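Local coordinates for squalene synthase HpnC (Alicyclobacillus acidocaldarius subsp. acidocaldarius, PDB 4HD1), which probably acts as a transferase of the squalene/phytoene synthase family, joining prenyl diphosphates in squalene biosynthesis, at residues R90-Q93 / F94-T98; A188-Q192 / F193-L197. All coordinates share one frame; numbering follows the deposited sequence.

Interaction 1: residues R90-Q93 / F94-T98; sequences RALQ and FTIAT
Leu92 and Ile96, one turn apart, lie on the same side of the helix, and their side chains slant across each other. The meeting point is the Leu92 branch carbon CG, 3.9 Å from Ile96 CD1. Ile96 CG1 stands beside its own backbone N (chi1 -55°), a torsion that turns this branch back along the helix over the preceding turn, where it lies 3.0 Å from Leu92 O. That carbonyl also receives Ile96 N at 2.6 Å in an almost straight bond (N-H...O 175°). Both side chains face the helix 65-81, Leu92 against Leu76 and Ile96 against Phe80, while Leu92 also meets Phe50 of helix 41-56. The stretch is an inner part of the alpha-helix 87-99 in this all-helical fold, with further i+4 bonds such as Thr95 N to Ala91 O, 3.0 Å. On another side, Phe94 spreads its ring below the hydroxyl of Thr98, whose OG1 sits 3.2 Å above the ring plane over its centre. The proton of that hydroxyl goes to Phe94 O (OG1 to O 2.7 Å), from 49° out of the carbonyl plane; the same oxygen also accepts Thr98 N. Phe94 also packs on Phe15 of helix 12-25. Thr95 OG1 is held chiefly by His43 and Ser46, and Gln93 OE1 by the backbone N of Ala84.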
loop_
_atom_site.group_PDB
_atom_site.type_symbol
_atom_site.label_atom_id
_atom_site.label_comp_id
_atom_site.label_asym_id
_atom_site.label_seq_id
_atom_site.Cartn_x
_atom_site.Cartn_y
_atom_site.Cartn_z
ATOM N N ARG A 90 19.948 -1.193 8.419
ATOM C CA ARG A 90 20.517 -0.424 9.525
ATOM C C ARG A 90 19.699 0.855 9.727
ATOM O O ARG A 90 19.359 1.208 10.857
ATOM C CB ARG A 90 22.002 -0.112 9.299
ATOM C CG ARG A 90 22.952 -1.108 9.950
ATOM C CD ARG A 90 24.423 -0.764 9.730
ATOM N NE ARG A 90 24.981 -1.530 8.618
ATOM C CZ ARG A 90 25.439 -1.012 7.480
ATOM N NH1 ARG A 90 25.443 0.298 7.283
ATOM N NH2 ARG A 90 25.908 -1.814 6.537
ATOM N N ALA A 91 19.363 1.533 8.632
ATOM C CA ALA A 91 18.489 2.698 8.710
ATOM C C ALA A 91 17.122 2.307 9.293
ATOM O O ALA A 91 16.632 2.959 10.222
ATOM C CB ALA A 91 18.341 3.359 7.347
ATOM N N LEU A 92 16.531 1.228 8.776
ATOM C CA LEU A 92 15.252 0.740 9.297
ATOM C C LEU A 92 15.315 0.415 10.795
ATOM O O LEU A 92 14.400 0.757 11.545
ATOM C CB LEU A 92 14.737 -0.469 8.506
ATOM C CG LEU A 92 13.254 -0.807 8.713
ATOM C CD1 LEU A 92 12.363 0.282 8.128
ATOM C CD2 LEU A 92 12.906 -2.163 8.113
ATOM N N GLN A 93 16.399 -0.239 11.207
ATOM C CA GLN A 93 16.690 -0.560 12.609
ATOM C C GLN A 93 16.613 0.656 13.543
ATOM O O GLN A 93 16.042 0.579 14.634
ATOM C CB GLN A 93 18.087 -1.160 12.687
ATOM C CG GLN A 93 18.427 -1.897 13.959
ATOM C CD GLN A 93 19.700 -2.705 13.788
ATOM O OE1 GLN A 93 19.652 -3.921 13.637
ATOM N NE2 GLN A 93 20.843 -2.027 13.776
ATOM N N PHE A 94 17.204 1.766 13.111
ATOM C CA PHE A 94 17.115 3.012 13.852
ATOM C C PHE A 94 15.671 3.512 13.882
ATOM O O PHE A 94 15.152 3.846 14.951
ATOM C CB PHE A 94 18.036 4.071 13.254
ATOM C CG PHE A 94 18.019 5.370 14.001
ATOM C CD1 PHE A 94 18.603 5.468 15.271
ATOM C CD2 PHE A 94 17.414 6.495 13.452
ATOM C CE1 PHE A 94 18.587 6.668 15.975
ATOM C CE2 PHE A 94 17.400 7.699 14.150
ATOM C CZ PHE A 94 17.982 7.785 15.413
ATOM N N THR A 95 15.038 3.543 12.709
ATOM C CA THR A 95 13.630 3.922 12.577
ATOM C C THR A 95 12.700 3.075 13.463
ATOM O O THR A 95 11.900 3.634 14.213
ATOM C CB THR A 95 13.177 3.891 11.103
ATOM O OG1 THR A 95 13.849 4.934 10.379
ATOM C CG2 THR A 95 11.675 4.086 10.990
ATOM N N ILE A 96 12.817 1.746 13.386
ATOM C CA ILE A 96 12.041 0.849 14.248
ATOM C C ILE A 96 12.106 1.343 15.691
ATOM O O ILE A 96 11.074 1.541 16.333
ATOM C CB ILE A 96 12.563 -0.617 14.251
ATOM C CG1 ILE A 96 12.653 -1.241 12.842
ATOM C CG2 ILE A 96 11.755 -1.482 15.217
ATOM C CD1 ILE A 96 11.376 -1.243 12.050
ATOM N N ALA A 97 13.325 1.540 16.189
ATOM C CA ALA A 97 13.549 1.868 17.593
ATOM C C ALA A 97 13.065 3.274 17.959
ATOM O O ALA A 97 12.378 3.447 18.958
ATOM C CB ALA A 97 15.018 1.685 17.955
ATOM N N THR A 98 13.414 4.258 17.131
ATOM C CA THR A 98 13.078 5.658 17.369
ATOM C C THR A 98 11.567 5.901 17.372
ATOM O O THR A 98 11.068 6.671 18.182
ATOM C CB THR A 98 13.750 6.569 16.319
ATOM O OG1 THR A 98 15.136 6.232 16.227
ATOM C CG2 THR A 98 13.630 8.040 16.698
#

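Interaction 2: residues A188-Q192 / F193-L197; sequences ADLEQ and FGATL
Leu190 and Ala195 form the closely packed side of this helix end: Leu190 CD2 lies 4.0 Å from Ala195 CB, and the other methyl, CD1, meets Leu197 CD2 at 3.9 Å, with the two leucine side chains crossing at about a right angle. Cys212 of helix 207-227 and Val185 also border Leu190, which is buried together with Ala195 and Leu197. Asp189, also buried, pairs its carboxylate with Arg219 in a salt bridge. The backbone follows a Schellman motif. Ala195 N reaches back to Leu190 O (2.8 Å), Gly194 N bonds Glu191 O (2.9 Å), and Gly194, at positive phi, turns the chain out of helix 187-191. Phe193 N adds a longer bond to Leu190 O, so this carbonyl takes two donors, one from each face of its plane. The other side is looser and nearer to solvent. There Gln192 CG stands anti to its own N (chi1 -169°) and the chain bends at chi2, bringing the amide over one face of the Phe193 ring, the planes 37° apart. NE2 comes within 3.3 Å of Phe193 CZ, while CD sits toward the rim. At the ring's edge, near its plane, CD2 approaches Asp189 O at 3.3 Å. Glu191 is exposed; its CG passes Ala195 O, and its CA makes a CA-H...O contact with the same oxygen. Main-chain bonds thus satisfy Leu190 O and Glu191 O right beside the apolar contacts of Leu190, while the polar side chains of Glu191 and Gln192 are left exposed.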
loop_
_atom_site.group_PDB
_atom_site.type_symbol
_atom_site.label_atom_id
_atom_site.label_comp_id
_atom_site.label_asym_id
_atom_site.label_seq_id
_atom_site.Cartn_x
_atom_site.Cartn_y
_atom_site.Cartn_z
ATOM N N ALA A 188 -17.985 -13.227 -7.351
ATOM C CA ALA A 188 -19.375 -13.169 -6.888
ATOM C C ALA A 188 -20.061 -11.842 -7.204
ATOM O O ALA A 188 -21.255 -11.814 -7.491
ATOM C CB ALA A 188 -19.456 -13.476 -5.400
ATOM N N ASP A 189 -19.301 -10.748 -7.161
ATOM C CA ASP A 189 -19.840 -9.423 -7.479
ATOM C C ASP A 189 -20.125 -9.266 -8.973
ATOM O O ASP A 189 -21.006 -8.495 -9.359
ATOM C CB ASP A 189 -18.906 -8.309 -6.996
ATOM C CG ASP A 189 -18.688 -8.331 -5.490
ATOM O OD1 ASP A 189 -19.399 -9.067 -4.778
ATOM O OD2 ASP A 189 -17.792 -7.609 -5.013
ATOM N N LEU A 190 -19.380 -9.994 -9.805
ATOM C CA LEU A 190 -19.661 -10.037 -11.238
ATOM C C LEU A 190 -20.893 -10.879 -11.522
ATOM O O LEU A 190 -21.749 -10.485 -12.317
ATOM C CB LEU A 190 -18.463 -10.571 -12.020
ATOM C CG LEU A 190 -17.361 -9.550 -12.304
ATOM C CD1 LEU A 190 -16.073 -10.253 -12.718
ATOM C CD2 LEU A 190 -17.800 -8.540 -13.359
ATOM N N GLU A 191 -20.982 -12.030 -10.858
ATOM C CA GLU A 191 -22.109 -12.950 -11.024
ATOM C C GLU A 191 -23.410 -12.391 -10.457
ATOM O O GLU A 191 -24.489 -12.707 -10.961
ATOM C CB GLU A 191 -21.799 -14.309 -10.401
ATOM C CG GLU A 191 -20.777 -15.114 -11.184
ATOM C CD GLU A 191 -20.233 -16.300 -10.408
ATOM O OE1 GLU A 191 -20.220 -16.247 -9.156
ATOM O OE2 GLU A 191 -19.807 -17.284 -11.056
ATOM N N GLN A 192 -23.301 -11.557 -9.422
ATOM C CA GLN A 192 -24.465 -10.899 -8.831
ATOM C C GLN A 192 -25.229 -10.089 -9.875
ATOM O O GLN A 192 -26.448 -9.963 -9.793
ATOM C CB GLN A 192 -24.049 -9.995 -7.672
ATOM C CG GLN A 192 -25.215 -9.481 -6.843
ATOM C CD GLN A 192 -24.993 -8.071 -6.335
ATOM O OE1 GLN A 192 -23.953 -7.761 -5.753
ATOM N NE2 GLN A 192 -25.976 -7.207 -6.551
ATOM N N PHE A 193 -24.507 -9.551 -10.856
ATOM C CA PHE A 193 -25.121 -8.797 -11.951
ATOM C C PHE A 193 -25.125 -9.557 -13.283
ATOM O O PHE A 193 -25.204 -8.949 -14.354
ATOM C CB PHE A 193 -24.444 -7.432 -12.105
ATOM C CG PHE A 193 -24.559 -6.560 -10.890
ATOM C CD1 PHE A 193 -25.745 -5.885 -10.610
ATOM C CD2 PHE A 193 -23.483 -6.413 -10.021
ATOM C CE1 PHE A 193 -25.854 -5.079 -9.488
ATOM C CE2 PHE A 193 -23.586 -5.610 -8.898
ATOM C CZ PHE A 193 -24.773 -4.942 -8.632
ATOM N N GLY A 194 -25.046 -10.883 -13.209
ATOM C CA GLY A 194 -25.107 -11.739 -14.393
ATOM C C GLY A 194 -23.918 -11.630 -15.331
ATOM O O GLY A 194 -24.024 -11.955 -16.510
ATOM N N ALA A 195 -22.786 -11.161 -14.811
ATOM C CA ALA A 195 -21.551 -11.116 -15.586
ATOM C C ALA A 195 -20.591 -12.193 -15.090
ATOM O O ALA A 195 -20.825 -12.811 -14.049
ATOM C CB ALA A 195 -20.914 -9.736 -15.496
ATOM N N THR A 196 -19.516 -12.427 -15.846
ATOM C CA THR A 196 -18.508 -13.414 -15.473
ATOM C C THR A 196 -17.111 -12.852 -15.691
ATOM O O THR A 196 -16.953 -11.778 -16.274
ATOM C CB THR A 196 -18.640 -14.696 -16.311
ATOM O OG1 THR A 196 -18.695 -14.346 -17.699
ATOM C CG2 THR A 196 -19.890 -15.481 -15.921
ATOM N N LEU A 197 -16.101 -13.588 -15.228
ATOM C CA LEU A 197 -14.705 -13.208 -15.441
ATOM C C LEU A 197 -14.332 -13.210 -16.929
ATOM O O LEU A 197 -13.420 -12.489 -17.344
ATOM C CB LEU A 197 -13.768 -14.129 -14.655
ATOM C CG LEU A 197 -13.767 -14.083 -13.116
ATOM C CD1 LEU A 197 -13.022 -15.298 -12.591
ATOM C CD2 LEU A 197 -13.144 -12.805 -12.567
#

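Overall arrangement
Interactions 1 and 2 lie on opposite sides of the chain's centre, their centres 46 Å apart and their nearest atoms about 34 Å apart, so they do not touch. Interaction 1 comes first along the chain, within helix 87-99; interaction 2 follows much later, where helix 187-191 ends and the loop leads to helix 197-201. Between them run the helices from 104-118 to 174-179. In this single-chain, all-helical fold the centres of the two contacts lie about 20 and 27 Å from the centre of the chain. Both belong to the squalene/phytoene synthase region but share no helix: one lies in the middle of a helix and packs against its neighbours, the other terminates a short helix beside helix 207-227.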